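Local coordinates for Er-derived vesicles protein ERV41 (Saccharomyces cerevisiae, PDB 3ZLC), which travels in COPII-coated vesicles between the endoplasmic reticulum and Golgi and is required for efficient transport of a subset of secretory proteins, at residues 125-136 with 231-240. Residues are numbered along the deposited sequence; the frame is centred on the assembly and turned at random.
Sequences VNRVSGELQITA and MPGIFFKYNF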
loop_
_atom_site.group_PDB
_atom_site.type_symbol
_atom_site.label_atom_id
_atom_site.label_comp_id
_atom_site.label_asym_id
_atom_site.label_seq_id
_atom_site.Cartn_x
_atom_site.Cartn_y
_atom_site.Cartn_z
ATOM N N VAL A 125 1.403 14.044 -1.927
ATOM C CA VAL A 125 0.102 14.387 -1.368
ATOM C C VAL A 125 0.281 15.497 -0.338
ATOM O O VAL A 125 1.390 15.717 0.173
ATOM C CB VAL A 125 -0.595 13.155 -0.728
ATOM C CG1 VAL A 125 -0.792 12.049 -1.746
ATOM C CG2 VAL A 125 0.217 12.628 0.468
ATOM N N ASN A 126 -0.794 16.211 -0.036
ATOM C CA ASN A 126 -0.720 17.182 1.045
ATOM C C ASN A 126 -0.461 16.403 2.317
ATOM O O ASN A 126 -1.009 15.304 2.486
ATOM C CB ASN A 126 -2.024 17.975 1.158
ATOM C CG ASN A 126 -2.295 18.829 -0.062
ATOM O OD1 ASN A 126 -1.402 19.508 -0.566
ATOM N ND2 ASN A 126 -3.534 18.794 -0.549
ATOM N N ARG A 127 0.379 16.942 3.200
ATOM C CA ARG A 127 0.712 16.256 4.450
ATOM C C ARG A 127 -0.383 16.549 5.476
ATOM O O ARG A 127 -0.164 17.263 6.471
ATOM C CB ARG A 127 2.098 16.694 4.959
ATOM C CG ARG A 127 2.702 15.789 6.047
ATOM C CD ARG A 127 4.061 16.302 6.583
ATOM N NE ARG A 127 4.451 15.524 7.764
ATOM C CZ ARG A 127 5.225 14.441 7.736
ATOM N NH1 ARG A 127 5.735 14.005 6.579
ATOM N NH2 ARG A 127 5.492 13.795 8.863
ATOM N N VAL A 128 -1.576 16.026 5.199
ATOM C CA VAL A 128 -2.727 16.146 6.098
ATOM C C VAL A 128 -3.430 14.791 6.123
ATOM O O VAL A 128 -3.107 13.908 5.332
ATOM C CB VAL A 128 -3.734 17.239 5.633
ATOM C CG1 VAL A 128 -3.119 18.627 5.711
ATOM C CG2 VAL A 128 -4.228 16.948 4.219
ATOM N N SER A 129 -4.385 14.618 7.031
ATOM C CA SER A 129 -5.148 13.374 7.075
ATOM C C SER A 129 -5.780 13.078 5.701
ATOM O O SER A 129 -6.471 13.915 5.131
ATOM C CB SER A 129 -6.236 13.455 8.148
ATOM O OG SER A 129 -6.968 12.245 8.189
ATOM N N GLY A 130 -5.522 11.897 5.158
ATOM C CA GLY A 130 -6.078 11.566 3.855
ATOM C C GLY A 130 -6.134 10.073 3.647
ATOM O O GLY A 130 -5.923 9.299 4.585
ATOM N N GLU A 131 -6.399 9.657 2.411
ATOM C CA GLU A 131 -6.565 8.235 2.141
ATOM C C GLU A 131 -6.219 7.929 0.678
ATOM O O GLU A 131 -6.580 8.686 -0.220
ATOM C CB GLU A 131 -8.008 7.839 2.502
ATOM C CG GLU A 131 -8.523 6.539 1.924
ATOM C CD GLU A 131 -9.982 6.308 2.290
ATOM O OE1 GLU A 131 -10.569 7.162 2.988
ATOM O OE2 GLU A 131 -10.544 5.275 1.887
ATOM N N LEU A 132 -5.476 6.845 0.461
ATOM C CA LEU A 132 -5.195 6.346 -0.886
ATOM C C LEU A 132 -6.045 5.096 -1.101
ATOM O O LEU A 132 -6.010 4.182 -0.272
ATOM C CB LEU A 132 -3.724 5.965 -0.983
ATOM C CG LEU A 132 -3.277 5.270 -2.262
ATOM C CD1 LEU A 132 -3.302 6.250 -3.400
ATOM C CD2 LEU A 132 -1.880 4.723 -2.066
ATOM N N GLN A 133 -6.793 5.053 -2.206
ATOM C CA GLN A 133 -7.774 3.995 -2.457
ATOM C C GLN A 133 -7.479 3.253 -3.760
ATOM O O GLN A 133 -7.345 3.873 -4.825
ATOM C CB GLN A 133 -9.197 4.599 -2.541
ATOM C CG GLN A 133 -9.581 5.514 -1.362
ATOM C CD GLN A 133 -10.991 6.070 -1.489
ATOM O OE1 GLN A 133 -11.485 6.271 -2.595
ATOM N NE2 GLN A 133 -11.647 6.306 -0.356
ATOM N N ILE A 134 -7.394 1.925 -3.674
ATOM C CA ILE A 134 -7.337 1.075 -4.864
ATOM C C ILE A 134 -8.641 0.264 -4.959
ATOM O O ILE A 134 -8.862 -0.632 -4.143
ATOM C CB ILE A 134 -6.164 0.087 -4.762
ATOM C CG1 ILE A 134 -4.843 0.842 -4.545
ATOM C CG2 ILE A 134 -6.093 -0.806 -5.995
ATOM C CD1 ILE A 134 -3.651 -0.081 -4.305
ATOM N N THR A 135 -9.492 0.578 -5.935
ATOM C CA THR A 135 -10.777 -0.098 -6.101
ATOM C C THR A 135 -11.055 -0.450 -7.564
ATOM O O THR A 135 -10.236 -0.173 -8.459
ATOM C CB THR A 135 -11.969 0.759 -5.577
ATOM O OG1 THR A 135 -12.123 1.915 -6.408
ATOM C CG2 THR A 135 -11.754 1.200 -4.142
ATOM N N ALA A 136 -12.209 -1.073 -7.808
ATOM C CA ALA A 136 -12.622 -1.376 -9.182
ATOM C C ALA A 136 -13.140 -0.112 -9.853
ATOM O O ALA A 136 -13.717 0.743 -9.177
ATOM C CB ALA A 136 -13.689 -2.432 -9.192
ATOM N N MET A 231 -18.021 0.457 -2.455
ATOM C CA MET A 231 -17.169 -0.352 -3.331
ATOM C C MET A 231 -15.948 -0.907 -2.579
ATOM O O MET A 231 -15.315 -0.187 -1.802
ATOM C CB MET A 231 -16.762 0.421 -4.599
ATOM C CG MET A 231 -16.341 1.874 -4.379
ATOM S SD MET A 231 -15.605 2.631 -5.856
ATOM C CE MET A 231 -17.020 3.425 -6.626
ATOM N N PRO A 232 -15.631 -2.201 -2.792
ATOM C CA PRO A 232 -14.558 -2.876 -2.055
ATOM C C PRO A 232 -13.172 -2.544 -2.598
ATOM O O PRO A 232 -13.062 -1.934 -3.664
ATOM C CB PRO A 232 -14.861 -4.362 -2.285
ATOM C CG PRO A 232 -15.522 -4.403 -3.620
ATOM C CD PRO A 232 -16.334 -3.125 -3.706
ATOM N N GLY A 233 -12.121 -2.937 -1.882
ATOM C CA GLY A 233 -10.781 -2.675 -2.371
ATOM C C GLY A 233 -9.732 -2.644 -1.289
ATOM O O GLY A 233 -9.852 -3.291 -0.245
ATOM N N ILE A 234 -8.677 -1.891 -1.555
ATOM C CA ILE A 234 -7.547 -1.836 -0.647
ATOM C C ILE A 234 -7.355 -0.362 -0.318
ATOM O O ILE A 234 -7.156 0.460 -1.219
ATOM C CB ILE A 234 -6.273 -2.399 -1.309
ATOM C CG1 ILE A 234 -6.468 -3.871 -1.703
ATOM C CG2 ILE A 234 -5.079 -2.281 -0.349
ATOM C CD1 ILE A 234 -5.463 -4.375 -2.758
ATOM N N PHE A 235 -7.428 -0.024 0.969
ATOM C CA PHE A 235 -7.413 1.381 1.389
ATOM C C PHE A 235 -6.300 1.678 2.387
ATOM O O PHE A 235 -6.139 0.974 3.391
ATOM C CB PHE A 235 -8.759 1.747 2.021
ATOM C CG PHE A 235 -9.953 1.548 1.097
ATOM C CD1 PHE A 235 -10.543 0.292 0.950
ATOM C CD2 PHE A 235 -10.501 2.621 0.405
ATOM C CE1 PHE A 235 -11.648 0.109 0.105
ATOM C CE2 PHE A 235 -11.615 2.450 -0.440
ATOM C CZ PHE A 235 -12.184 1.195 -0.585
ATOM N N PHE A 236 -5.546 2.736 2.121
ATOM C CA PHE A 236 -4.499 3.166 3.046
ATOM C C PHE A 236 -4.906 4.506 3.634
ATOM O O PHE A 236 -4.880 5.521 2.937
ATOM C CB PHE A 236 -3.186 3.343 2.296
ATOM C CG PHE A 236 -2.662 2.067 1.669
ATOM C CD1 PHE A 236 -3.027 1.707 0.380
ATOM C CD2 PHE A 236 -1.782 1.238 2.369
ATOM C CE1 PHE A 236 -2.528 0.532 -0.217
ATOM C CE2 PHE A 236 -1.280 0.064 1.785
ATOM C CZ PHE A 236 -1.655 -0.289 0.491
ATOM N N LYS A 237 -5.323 4.511 4.894
ATOM C CA LYS A 237 -5.639 5.770 5.556
ATOM C C LYS A 237 -4.378 6.264 6.230
ATOM O O LYS A 237 -3.599 5.472 6.788
ATOM C CB LYS A 237 -6.754 5.588 6.587
ATOM C CG LYS A 237 -8.051 5.072 5.987
ATOM C CD LYS A 237 -9.234 5.935 6.401
ATOM C CE LYS A 237 -10.544 5.364 5.864
ATOM N NZ LYS A 237 -11.725 6.207 6.220
ATOM N N TYR A 238 -4.133 7.566 6.147
ATOM C CA TYR A 238 -2.925 8.089 6.779
ATOM C C TYR A 238 -3.185 9.382 7.526
ATOM O O TYR A 238 -4.015 10.200 7.126
ATOM C CB TYR A 238 -1.788 8.258 5.752
ATOM C CG TYR A 238 -2.213 8.967 4.480
ATOM C CD1 TYR A 238 -2.238 10.355 4.423
ATOM C CD2 TYR A 238 -2.579 8.255 3.338
ATOM C CE1 TYR A 238 -2.606 11.020 3.277
ATOM C CE2 TYR A 238 -2.964 8.927 2.166
ATOM C CZ TYR A 238 -2.972 10.309 2.150
ATOM O OH TYR A 238 -3.351 11.020 1.022
ATOM N N ASN A 239 -2.493 9.541 8.645
ATOM C CA ASN A 239 -2.485 10.816 9.343
ATOM C C ASN A 239 -1.074 11.073 9.846
ATOM O O ASN A 239 -0.269 10.139 9.973
ATOM C CB ASN A 239 -3.471 10.826 10.503
ATOM C CG ASN A 239 -3.953 12.219 10.819
ATOM O OD1 ASN A 239 -3.294 13.210 10.457
ATOM N ND2 ASN A 239 -5.106 12.318 11.479
ATOM N N PHE A 240 -0.776 12.330 10.143
ATOM C CA PHE A 240 0.589 12.721 10.484
ATOM C C PHE A 240 0.627 13.274 11.893
ATOM O O PHE A 240 -0.100 14.209 12.227
ATOM C CB PHE A 240 1.106 13.736 9.452
ATOM C CG PHE A 240 1.060 13.200 8.037
ATOM C CD1 PHE A 240 2.118 12.466 7.529
ATOM C CD2 PHE A 240 -0.073 13.393 7.239
ATOM C CE1 PHE A 240 2.070 11.944 6.229
ATOM C CE2 PHE A 240 -0.133 12.866 5.940
ATOM C CZ PHE A 240 0.943 12.146 5.438
HETATM O O HOH W 1 -3.242 13.934 1.773
HETATM O O HOH W 2 -14.195 -1.926 -5.965
#
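Gly130, Leu132 and Ile134 each exchange a pair of backbone hydrogen bonds with Tyr238, Phe236 and Ile234 in turn, so strands 130-136 and 233-240 run antiparallel; the straightest bond, Phe236 N to Leu132 O, measures 2.8 Å.

Among the aromatic contacts, Tyr238 lays its ring across the backbone of Gly130, whose O sits 3.6 Å above the ring plane. With chi1 at 48°, CG stands between the backbone N and carbonyl carbon, and the ring leans over the partner strand instead of away from it. Its OH donates to a water that in turn donates to Asn126 O; an alanine here would probably uncover Gly130 and leave that water without the hydroxyl that donates to it. Where the chain turns from strand 117-126 into strand 130-136, Arg127 CG sits over the face of Phe240, 3.6 Å from the centroid, while its guanidinium reaches Asn210.

Polar groups gather on the other face. Glu131 OE2 accepts Gln133 NE2 at 2.7 Å from above the carboxylate plane, and OE1 pairs loosely with Lys237 NZ at 3.6 Å. Gln133 CG meets the edge of Phe235.

Leu132, Phe236 and Tyr238 face strand 19-28 of the second sheet, the packing of a beta sandwich in this lumenal domain.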